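Local coordinates for protein ribonucleotide monophosphatase NagD (Escherichia coli, PDB 2C4N) that probably hydrolyses the phosphate ester of ribonucleotides and a broad range of other phosphorylated compounds, with magnesium as its cofactor, at residues V6-D9 with V13-H16; W180-A185 with F211-E216; V197-N202 with A245-I250; D201-D206 with F235-I240. One frame throughout, in Å; residues are numbered along the deposited sequence.

Contact 1. Residues V6-D9 with V13-H16. With MG (magnesium ion), chain B.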
# COMPACT_ATOMS: atom_id res chain seq x y z
N VAL A 6 32.79 12.85 -10.30
CA VAL A 6 32.31 11.48 -10.17
C VAL A 6 31.73 11.14 -8.81
O VAL A 6 32.35 11.39 -7.78
CB VAL A 6 33.44 10.47 -10.45
CG1 VAL A 6 32.92 9.04 -10.29
CG2 VAL A 6 34.01 10.67 -11.86
N ILE A 7 30.52 10.57 -8.81
CA ILE A 7 29.89 10.10 -7.59
C ILE A 7 29.90 8.59 -7.78
O ILE A 7 29.37 8.08 -8.77
CB ILE A 7 28.42 10.56 -7.46
CG1 ILE A 7 28.35 12.07 -7.25
CG2 ILE A 7 27.76 9.84 -6.28
CD1 ILE A 7 26.91 12.60 -7.17
N CYS A 8 30.52 7.88 -6.85
CA CYS A 8 30.58 6.43 -6.98
C CYS A 8 30.02 5.74 -5.75
O CYS A 8 30.47 5.98 -4.62
CB CYS A 8 32.02 5.98 -7.21
SG CYS A 8 32.20 4.21 -7.54
N ASP A 9 29.03 4.89 -5.98
CA ASP A 9 28.42 4.15 -4.89
C ASP A 9 29.45 3.17 -4.32
O ASP A 9 30.36 2.72 -5.03
CB ASP A 9 27.20 3.39 -5.39
CG ASP A 9 26.60 2.53 -4.33
OD1 ASP A 9 26.21 3.07 -3.28
OD2 ASP A 9 26.52 1.31 -4.56
N VAL A 13 29.85 -2.11 -5.60
CA VAL A 13 30.57 -1.41 -6.65
C VAL A 13 32.08 -1.38 -6.35
O VAL A 13 32.89 -1.81 -7.17
CB VAL A 13 30.07 0.05 -6.78
CG1 VAL A 13 30.87 0.79 -7.85
CG2 VAL A 13 28.58 0.07 -7.11
N LEU A 14 32.43 -0.87 -5.18
CA LEU A 14 33.83 -0.77 -4.77
C LEU A 14 34.16 -1.81 -3.72
O LEU A 14 35.29 -2.31 -3.65
CB LEU A 14 34.11 0.63 -4.21
CG LEU A 14 33.92 1.79 -5.20
CD1 LEU A 14 34.13 3.13 -4.50
CD2 LEU A 14 34.90 1.63 -6.35
N MET A 15 33.18 -2.13 -2.91
CA MET A 15 33.31 -3.12 -1.85
C MET A 15 32.24 -4.21 -1.86
O MET A 15 31.11 -3.95 -2.07
CB MET A 15 33.32 -2.46 -0.49
CG MET A 15 34.35 -1.43 -0.32
SD MET A 15 36.01 -2.01 -0.21
CE MET A 15 35.90 -2.52 1.30
N HIS A 16 32.65 -5.43 -1.57
CA HIS A 16 31.78 -6.43 -1.07
C HIS A 16 32.05 -6.72 0.37
O HIS A 16 32.97 -7.36 0.72
CB HIS A 16 31.80 -7.71 -1.87
CG HIS A 16 31.29 -7.57 -3.26
ND1 HIS A 16 32.05 -7.89 -4.35
CD2 HIS A 16 30.11 -7.17 -3.73
CE1 HIS A 16 31.35 -7.69 -5.44
NE2 HIS A 16 30.17 -7.24 -5.09
MG MG B . 25.27 -0.37 -3.79
O HOH W 1 23.35 0.73 -4.48
O HOH W 2 24.14 -2.34 -3.25

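Contact 2. Residues W180-A185 with F211-E216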
# COMPACT_ATOMS: atom_id res chain seq x y z
N TRP A 180 17.56 14.36 -3.91
CA TRP A 180 18.20 15.38 -3.08
C TRP A 180 19.62 15.03 -2.63
O TRP A 180 20.50 15.89 -2.64
CB TRP A 180 17.36 15.70 -1.85
CG TRP A 180 17.91 16.88 -1.11
CD1 TRP A 180 17.67 18.20 -1.38
CD2 TRP A 180 18.88 16.85 -0.06
NE1 TRP A 180 18.44 18.99 -0.56
CE2 TRP A 180 19.19 18.19 0.26
CE3 TRP A 180 19.52 15.82 0.64
CZ2 TRP A 180 20.12 18.53 1.25
CZ3 TRP A 180 20.45 16.16 1.62
CH2 TRP A 180 20.73 17.50 1.92
N ILE A 181 19.85 13.79 -2.23
CA ILE A 181 21.19 13.42 -1.78
C ILE A 181 22.22 13.57 -2.89
O ILE A 181 23.39 13.80 -2.63
CB ILE A 181 21.23 11.99 -1.19
CG1 ILE A 181 22.55 11.80 -0.44
CG2 ILE A 181 21.10 10.96 -2.30
CD1 ILE A 181 22.59 10.56 0.42
N ILE A 182 21.78 13.43 -4.14
CA ILE A 182 22.68 13.59 -5.28
C ILE A 182 23.01 15.08 -5.38
O ILE A 182 24.15 15.46 -5.66
CB ILE A 182 22.02 13.11 -6.60
CG1 ILE A 182 21.64 11.63 -6.49
CG2 ILE A 182 22.96 13.33 -7.77
CD1 ILE A 182 22.79 10.71 -6.13
N ARG A 183 22.01 15.92 -5.14
CA ARG A 183 22.20 17.37 -5.16
C ARG A 183 23.21 17.75 -4.07
O ARG A 183 24.11 18.56 -4.30
CB ARG A 183 20.88 18.09 -4.90
CG ARG A 183 20.26 18.70 -6.16
CD ARG A 183 21.21 19.70 -6.78
NE ARG A 183 21.17 19.68 -8.23
CZ ARG A 183 22.07 20.27 -9.01
NH1 ARG A 183 23.07 20.94 -8.47
NH2 ARG A 183 21.96 20.19 -10.33
N ALA A 184 23.05 17.14 -2.90
CA ALA A 184 23.94 17.40 -1.77
C ALA A 184 25.36 16.98 -2.12
O ALA A 184 26.32 17.66 -1.77
CB ALA A 184 23.45 16.64 -0.54
N ALA A 185 25.49 15.86 -2.82
CA ALA A 185 26.80 15.36 -3.22
C ALA A 185 27.45 16.31 -4.22
O ALA A 185 28.65 16.58 -4.15
CB ALA A 185 26.67 13.96 -3.82
N PHE A 211 19.52 9.61 -12.49
CA PHE A 211 18.71 9.99 -13.64
C PHE A 211 17.81 11.18 -13.35
O PHE A 211 17.76 12.15 -14.12
CB PHE A 211 17.87 8.80 -14.09
CG PHE A 211 16.89 9.14 -15.17
CD1 PHE A 211 15.58 9.47 -14.86
CD2 PHE A 211 17.31 9.19 -16.50
CE1 PHE A 211 14.69 9.87 -15.86
CE2 PHE A 211 16.43 9.58 -17.50
CZ PHE A 211 15.12 9.92 -17.18
N GLN A 212 17.10 11.12 -12.24
CA GLN A 212 16.20 12.20 -11.85
C GLN A 212 16.94 13.50 -11.56
O GLN A 212 16.38 14.58 -11.73
CB GLN A 212 15.39 11.78 -10.62
CG GLN A 212 14.48 10.60 -10.90
CD GLN A 212 13.06 10.86 -10.46
OE1 GLN A 212 12.58 10.29 -9.48
NE2 GLN A 212 12.37 11.73 -11.19
N ALA A 213 18.19 13.38 -11.12
CA ALA A 213 19.02 14.53 -10.79
C ALA A 213 19.69 15.13 -12.03
O ALA A 213 20.35 16.16 -11.95
CB ALA A 213 20.08 14.13 -9.77
N GLY A 214 19.54 14.46 -13.17
CA GLY A 214 20.12 14.95 -14.40
C GLY A 214 21.54 14.48 -14.67
O GLY A 214 22.24 15.06 -15.49
N LEU A 215 21.97 13.43 -13.98
CA LEU A 215 23.32 12.92 -14.18
C LEU A 215 23.42 11.79 -15.19
O LEU A 215 22.45 11.08 -15.44
CB LEU A 215 23.90 12.40 -12.86
CG LEU A 215 24.53 13.32 -11.81
CD1 LEU A 215 23.50 14.28 -11.27
CD2 LEU A 215 25.11 12.47 -10.69
N GLU A 216 24.61 11.64 -15.76
CA GLU A 216 24.87 10.53 -16.67
C GLU A 216 25.04 9.39 -15.67
O GLU A 216 25.56 9.60 -14.57
CB GLU A 216 26.16 10.76 -17.46
CG GLU A 216 26.00 11.61 -18.70
CD GLU A 216 27.26 11.67 -19.55
OE1 GLU A 216 28.29 11.10 -19.13
OE2 GLU A 216 27.21 12.30 -20.63
O HOH W 3 19.95 17.70 -9.54

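Contact 3. Residues V197-N202 with A245-I250. With MG (magnesium ion), chain B; PO4 (phosphate ion), chain C.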
# COMPACT_ATOMS: atom_id res chain seq x y z
N VAL A 197 28.87 12.14 -13.36
CA VAL A 197 28.37 10.80 -13.61
C VAL A 197 28.28 10.11 -12.26
O VAL A 197 29.04 10.42 -11.35
CB VAL A 197 29.35 10.00 -14.52
CG1 VAL A 197 30.70 9.85 -13.83
CG2 VAL A 197 28.77 8.62 -14.82
N ILE A 198 27.33 9.21 -12.12
CA ILE A 198 27.22 8.44 -10.90
C ILE A 198 27.37 6.99 -11.30
O ILE A 198 26.83 6.57 -12.32
CB ILE A 198 25.87 8.64 -10.17
CG1 ILE A 198 25.80 7.69 -8.97
CG2 ILE A 198 24.70 8.40 -11.12
CD1 ILE A 198 24.66 7.99 -8.00
N VAL A 199 28.15 6.24 -10.53
CA VAL A 199 28.37 4.83 -10.79
C VAL A 199 27.67 4.07 -9.66
O VAL A 199 27.89 4.36 -8.49
CB VAL A 199 29.87 4.46 -10.78
CG1 VAL A 199 30.06 2.98 -11.08
CG2 VAL A 199 30.63 5.30 -11.80
N GLY A 200 26.83 3.11 -10.01
CA GLY A 200 26.13 2.35 -8.98
C GLY A 200 25.73 0.97 -9.45
O GLY A 200 25.77 0.68 -10.65
N ASP A 201 25.34 0.11 -8.51
CA ASP A 201 24.95 -1.26 -8.83
C ASP A 201 23.45 -1.51 -8.70
O ASP A 201 22.97 -2.57 -9.10
CB ASP A 201 25.68 -2.24 -7.92
CG ASP A 201 25.29 -2.07 -6.47
OD1 ASP A 201 25.43 -0.94 -5.98
OD2 ASP A 201 24.86 -3.05 -5.83
N ASN A 202 22.72 -0.55 -8.14
CA ASN A 202 21.28 -0.71 -7.96
C ASN A 202 20.45 0.22 -8.86
O ASN A 202 20.41 1.43 -8.64
CB ASN A 202 20.90 -0.45 -6.50
CG ASN A 202 19.51 -0.96 -6.17
OD1 ASN A 202 18.64 -1.01 -7.03
ND2 ASN A 202 19.30 -1.32 -4.91
N ALA A 245 36.20 -2.12 -13.16
CA ALA A 245 37.44 -2.45 -13.85
C ALA A 245 37.46 -2.08 -15.33
O ALA A 245 38.51 -1.74 -15.87
CB ALA A 245 37.75 -3.93 -13.68
N GLU A 246 36.31 -2.16 -15.99
CA GLU A 246 36.24 -1.83 -17.41
C GLU A 246 35.75 -0.42 -17.72
O GLU A 246 35.70 -0.03 -18.89
CB GLU A 246 35.36 -2.84 -18.15
CG GLU A 246 35.88 -4.27 -18.14
CD GLU A 246 35.11 -5.17 -19.09
OE1 GLU A 246 33.95 -4.83 -19.41
OE2 GLU A 246 35.67 -6.21 -19.51
N ILE A 247 35.39 0.34 -16.70
CA ILE A 247 34.92 1.71 -16.94
C ILE A 247 36.08 2.55 -17.47
O ILE A 247 37.11 2.67 -16.80
CB ILE A 247 34.39 2.38 -15.64
CG1 ILE A 247 33.14 1.64 -15.14
CG2 ILE A 247 34.04 3.84 -15.90
CD1 ILE A 247 32.60 2.21 -13.83
N ASP A 248 35.93 3.11 -18.67
CA ASP A 248 36.98 3.95 -19.25
C ASP A 248 36.40 5.12 -20.04
O ASP A 248 37.04 5.65 -20.94
CB ASP A 248 37.90 3.12 -20.15
CG ASP A 248 37.19 2.56 -21.37
OD1 ASP A 248 35.98 2.83 -21.54
OD2 ASP A 248 37.84 1.85 -22.16
N VAL A 249 35.17 5.51 -19.69
CA VAL A 249 34.52 6.64 -20.34
C VAL A 249 34.71 7.88 -19.46
O VAL A 249 34.17 8.95 -19.75
CB VAL A 249 32.99 6.39 -20.54
CG1 VAL A 249 32.76 5.23 -21.50
CG2 VAL A 249 32.33 6.12 -19.21
N ILE A 250 35.48 7.72 -18.40
CA ILE A 250 35.77 8.80 -17.47
C ILE A 250 37.18 9.33 -17.75
O ILE A 250 38.12 8.87 -17.08
CB ILE A 250 35.68 8.34 -16.00
CG1 ILE A 250 34.32 7.69 -15.73
CG2 ILE A 250 35.89 9.54 -15.07
CD1 ILE A 250 34.07 7.35 -14.27
OXT ILE A 250 37.32 10.18 -18.64
MG MG B . 25.27 -0.37 -3.79
P PO4 C . 21.01 1.04 -1.65
O1 PO4 C . 22.09 1.01 -0.64
O2 PO4 C . 20.64 -0.34 -2.03
O3 PO4 C . 19.82 1.72 -1.08
O4 PO4 C . 21.47 1.78 -2.85
O HOH W 2 24.14 -2.34 -3.25
O HOH W 1 23.35 0.73 -4.48

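Contact 4. Residues D201-D206 with F235-I240. With MG (magnesium ion), chain B; PO4 (phosphate ion), chain C.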
# COMPACT_ATOMS: atom_id res chain seq x y z
N ASP A 201 25.34 0.11 -8.51
CA ASP A 201 24.95 -1.26 -8.83
C ASP A 201 23.45 -1.51 -8.70
O ASP A 201 22.97 -2.57 -9.10
CB ASP A 201 25.68 -2.24 -7.92
CG ASP A 201 25.29 -2.07 -6.47
OD1 ASP A 201 25.43 -0.94 -5.98
OD2 ASP A 201 24.86 -3.05 -5.83
N ASN A 202 22.72 -0.55 -8.14
CA ASN A 202 21.28 -0.71 -7.96
C ASN A 202 20.45 0.22 -8.86
O ASN A 202 20.41 1.43 -8.64
CB ASN A 202 20.90 -0.45 -6.50
CG ASN A 202 19.51 -0.96 -6.17
OD1 ASN A 202 18.64 -1.01 -7.03
ND2 ASN A 202 19.30 -1.32 -4.91
N LEU A 203 19.78 -0.37 -9.84
CA LEU A 203 18.96 0.40 -10.77
C LEU A 203 17.91 1.24 -10.06
O LEU A 203 17.65 2.37 -10.45
CB LEU A 203 18.26 -0.55 -11.75
CG LEU A 203 19.08 -1.06 -12.94
CD1 LEU A 203 18.39 -2.26 -13.56
CD2 LEU A 203 19.24 0.06 -13.96
N ARG A 204 17.32 0.68 -9.01
CA ARG A 204 16.26 1.36 -8.28
C ARG A 204 16.69 2.42 -7.27
O ARG A 204 15.85 3.08 -6.68
CB ARG A 204 15.37 0.32 -7.60
CG ARG A 204 14.72 -0.62 -8.61
CD ARG A 204 13.85 -1.69 -7.97
NE ARG A 204 13.38 -2.64 -8.98
CZ ARG A 204 12.47 -2.37 -9.91
NH1 ARG A 204 11.90 -1.17 -9.96
NH2 ARG A 204 12.14 -3.30 -10.80
N THR A 205 18.00 2.58 -7.08
CA THR A 205 18.47 3.59 -6.14
C THR A 205 19.55 4.50 -6.74
O THR A 205 19.32 5.69 -6.92
CB THR A 205 18.99 2.94 -4.84
OG1 THR A 205 20.11 2.09 -5.12
CG2 THR A 205 17.89 2.09 -4.19
N ASP A 206 20.71 3.94 -7.08
CA ASP A 206 21.78 4.75 -7.67
C ASP A 206 21.37 5.33 -9.01
O ASP A 206 21.47 6.53 -9.25
CB ASP A 206 23.04 3.91 -7.89
CG ASP A 206 23.51 3.23 -6.63
OD1 ASP A 206 23.88 3.94 -5.67
OD2 ASP A 206 23.51 1.98 -6.61
N PHE A 235 13.59 3.98 -17.77
CA PHE A 235 14.79 4.71 -18.16
C PHE A 235 15.90 3.66 -18.10
O PHE A 235 15.73 2.61 -17.48
CB PHE A 235 15.08 5.81 -17.13
CG PHE A 235 15.22 5.28 -15.74
CD1 PHE A 235 16.45 4.83 -15.26
CD2 PHE A 235 14.09 5.15 -14.93
CE1 PHE A 235 16.56 4.25 -14.00
CE2 PHE A 235 14.19 4.57 -13.67
CZ PHE A 235 15.42 4.12 -13.20
N ARG A 236 17.02 3.94 -18.74
CA ARG A 236 18.13 3.01 -18.72
C ARG A 236 19.45 3.74 -18.48
O ARG A 236 19.57 4.94 -18.73
CB ARG A 236 18.17 2.21 -20.02
CG ARG A 236 17.02 1.22 -20.16
CD ARG A 236 17.03 0.58 -21.52
NE ARG A 236 16.02 -0.46 -21.65
CZ ARG A 236 15.75 -1.09 -22.79
NH1 ARG A 236 16.42 -0.78 -23.90
NH2 ARG A 236 14.81 -2.03 -22.83
N PRO A 237 20.46 3.02 -18.00
CA PRO A 237 21.78 3.60 -17.73
C PRO A 237 22.45 4.12 -18.99
O PRO A 237 22.22 3.61 -20.08
CB PRO A 237 22.56 2.44 -17.11
CG PRO A 237 21.48 1.50 -16.59
CD PRO A 237 20.46 1.58 -17.69
N SER A 238 23.29 5.14 -18.83
CA SER A 238 24.02 5.70 -19.96
C SER A 238 24.99 4.62 -20.45
O SER A 238 25.19 4.45 -21.66
CB SER A 238 24.80 6.94 -19.51
OG SER A 238 23.94 7.87 -18.88
N TRP A 239 25.57 3.88 -19.50
CA TRP A 239 26.51 2.80 -19.79
C TRP A 239 26.32 1.67 -18.78
O TRP A 239 25.80 1.88 -17.68
CB TRP A 239 27.95 3.29 -19.67
CG TRP A 239 28.35 4.34 -20.65
CD1 TRP A 239 28.69 4.17 -21.96
CD2 TRP A 239 28.49 5.74 -20.37
NE1 TRP A 239 29.04 5.37 -22.52
CE2 TRP A 239 28.93 6.35 -21.56
CE3 TRP A 239 28.30 6.53 -19.23
CZ2 TRP A 239 29.18 7.73 -21.65
CZ3 TRP A 239 28.54 7.90 -19.31
CH2 TRP A 239 28.98 8.48 -20.51
N ILE A 240 26.77 0.47 -19.15
CA ILE A 240 26.69 -0.70 -18.28
C ILE A 240 27.97 -1.52 -18.41
O ILE A 240 28.40 -1.84 -19.52
CB ILE A 240 25.51 -1.62 -18.66
CG1 ILE A 240 24.20 -0.83 -18.65
CG2 ILE A 240 25.42 -2.78 -17.67
CD1 ILE A 240 23.00 -1.62 -19.13
MG MG B . 25.27 -0.37 -3.79
P PO4 C . 21.01 1.04 -1.65
O1 PO4 C . 22.09 1.01 -0.64
O2 PO4 C . 20.64 -0.34 -2.03
O3 PO4 C . 19.82 1.72 -1.08
O4 PO4 C . 21.47 1.78 -2.85
O HOH W 2 24.14 -2.34 -3.25
O HOH W 1 23.35 0.73 -4.48

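Contact 1. Residues V6-D9 with V13-H16
D9 and V13 bring their CA atoms to 6.2 Å where the chain leaves strand 5-9, loops through three residues and runs on in much the same direction, so the two segments meet end on rather than side by side. V13 packs closest: its CB lies 3.2 Å from D9 O, a carbonyl oxygen for which the model holds no hydrogen-bonding partner. The two methyls of V13 divide the work. CG1, anti to the backbone N (chi1 178°), reaches 3.7 Å to C8 SG, while CG2 rests 3.5 Å from D9 OD2, the oxygen that binds magnesium. C8 SG is also met by L14, whose CD1 stands 3.8 Å away, so two branched side chains come at the sulfur at about a right angle. With L14 cut back to an alanine, C8 SG loses its CD1 and CD2 neighbours and a gap would probably open beside D9 O. L14 also touches L40 of strand 38-42 and L28 of helix 24-33, tying the loop to the core. The D9 carboxylate, its CG anti to the backbone N (chi1 176°), points OD2 at the magnesium ion over 2.2 Å; D201 OD1, D11 O and two waters join it there, and D9 OD1 forms a salt bridge with K176. D9, D11 and V13 fit the DxDx(T/V) signature of the HAD superfamily, in which D11 is probably the active-site aspartate. The chemistry is thus one-sided: sulfur and methyl groups line the loop below, and the metal-bound carboxylate faces the site, one of its oxygens going to the metal and the other to a lysine.

Contact 2. Residues W180-A185 with F211-E216
A213, in the last turn before G214, meets I182 of helix 180-189 at the point where the two segments come nearest, with CA atoms 6.7 Å apart. F211, just before, turns to the second subunit, stacking on its W180, and also meets F235 of its own chain. The methyl of A213 points at helix 180-189 and comes to 3.6 Å from I182 CG2. A213 O accepts from a water, which in turn accepts from R183 NE at 2.7 Å, so a single water joins the guanidinium to the end of the other helix. G214 follows with positive phi (89°) and closes helix 203-212 in a Schellman motif, G214 N bonding back to F211 O over 3.1 Å; a CB at these backbone angles would collide with A213 O, which favours glycine. Helix 203-212 joins strands 196-200 and 216-220, neighbouring parallel strands of the Rossmann-like HAD core, and this turn is where that crossover runs back into the sheet. L215 then sets both its methyls against I182: CD1 and CD2 each lie 3.7 Å from CG2, and the two side chains run at a slant to one another. I182 CG2 is anti to the backbone N (chi1 of CG1 -60°), a position that sets this one methyl against both A213 and L215. Beneath them both I182 and L215 touch I7 and I198, side chains of the sheet. E216 starts the next strand, its backbone bonded to T196 and I198.

Contact 3. Residues V197-N202 with A245-I250
V199 meets I247, and V197 meets I250, where the C-terminal tail folds over one face of the parallel sheet of the Rossmann-like HAD core; V199 and I250 give up the most surface. V199 and I247 come end against end through their methyls: I247 CD1 stands 3.8 Å from V199 CG1 and 4.2 Å from V199 CG2, so a single methyl meets both branches of the valine. An extended isoleucine chain (chi2 177°) brings CD1 that far in. I250, the last residue, makes a looser contact, its CD1 4.2 Å from V197 CG1, and its carboxylate O accepts a hydrogen bond from K34. The tail thus adds apolar cover to strand 196-200, with I247 and V249 also resting on I218 of the next strand and I250 on V6 of the strand at the other side.

The same strand runs on to the metal. D201 OD1 binds the magnesium ion at 2.3 Å, and water 2 donates to D201 OD2, whose other partner is V224 N. Past D201, N202 sits at the N-cap of helix 203-212 and, consistent with its predicted role in binding substrate, its ND2 gives a weak hydrogen bond of 3.3 Å to phosphate O2.

Contact 4. Residues D201-D206 with F235-I240
L203 and P237 supply the apolar part of this contact. L203 CD2 comes 3.7 Å from P237 CG, and the two side chains lie nearly perpendicular, the leucine methyl meeting the proline at its CG corner. Apart from this packing, the edge of the F235 ring meets the backbone of L203: L203 O lies near the ring plane, 3.9 Å from F235 CZ.

Hydrogen bonds hold the 201-206 segment itself. N202 is the N-cap of helix 203-212, and its OD1 accepts from R204 N over 2.9 Å, the donor tilted 31° from the carbonyl plane. D206 OD2 takes N202 N through its anti lone pair at 3.1 Å, and a weaker bond from D201 N. D206 OD2 also accepts a hydrogen bond from water 1, which sits on the metal, so D206 steadies both the loop and a metal-bound water.

Ionic and phosphate contacts follow. T205 OG1 donates to phosphate O4 at 2.7 Å, and K176 also binds the ion. With a leucine in place of N202, R204 N is likely to lose its capping partner and the phosphate one weak donor. D206 OD1 forms a salt bridge with K176.

The contact thus joins the start of helix 203-212 to the loop leading into edge strand 239-241. P237 leans on L219 of strand 216-220, F235 on I207 and L208 of the helix, and F235 also packs against F78 of the second subunit.

In the fold
Contacts 1, 3 and 4 meet at the magnesium ion, where D9 of contact 1 and D201, shared by contacts 3 and 4, put OD2 and OD1 2.9 Å apart. The centres of contacts 1 and 3 are about 8 Å apart, and strands 5-9 and 196-200 are neighbours in the sheet: D9 N lies 2.8 Å from V199 O, probably a hydrogen bond. Contact 2 stands farther off, its centre about 15 Å from that of contact 1, but I7 CD1 packs 3.6 Å from A185 CB. Helix 203-212 ties contact 4, at its phosphate-binding start, to contact 2 at its far end, and both touch the second subunit.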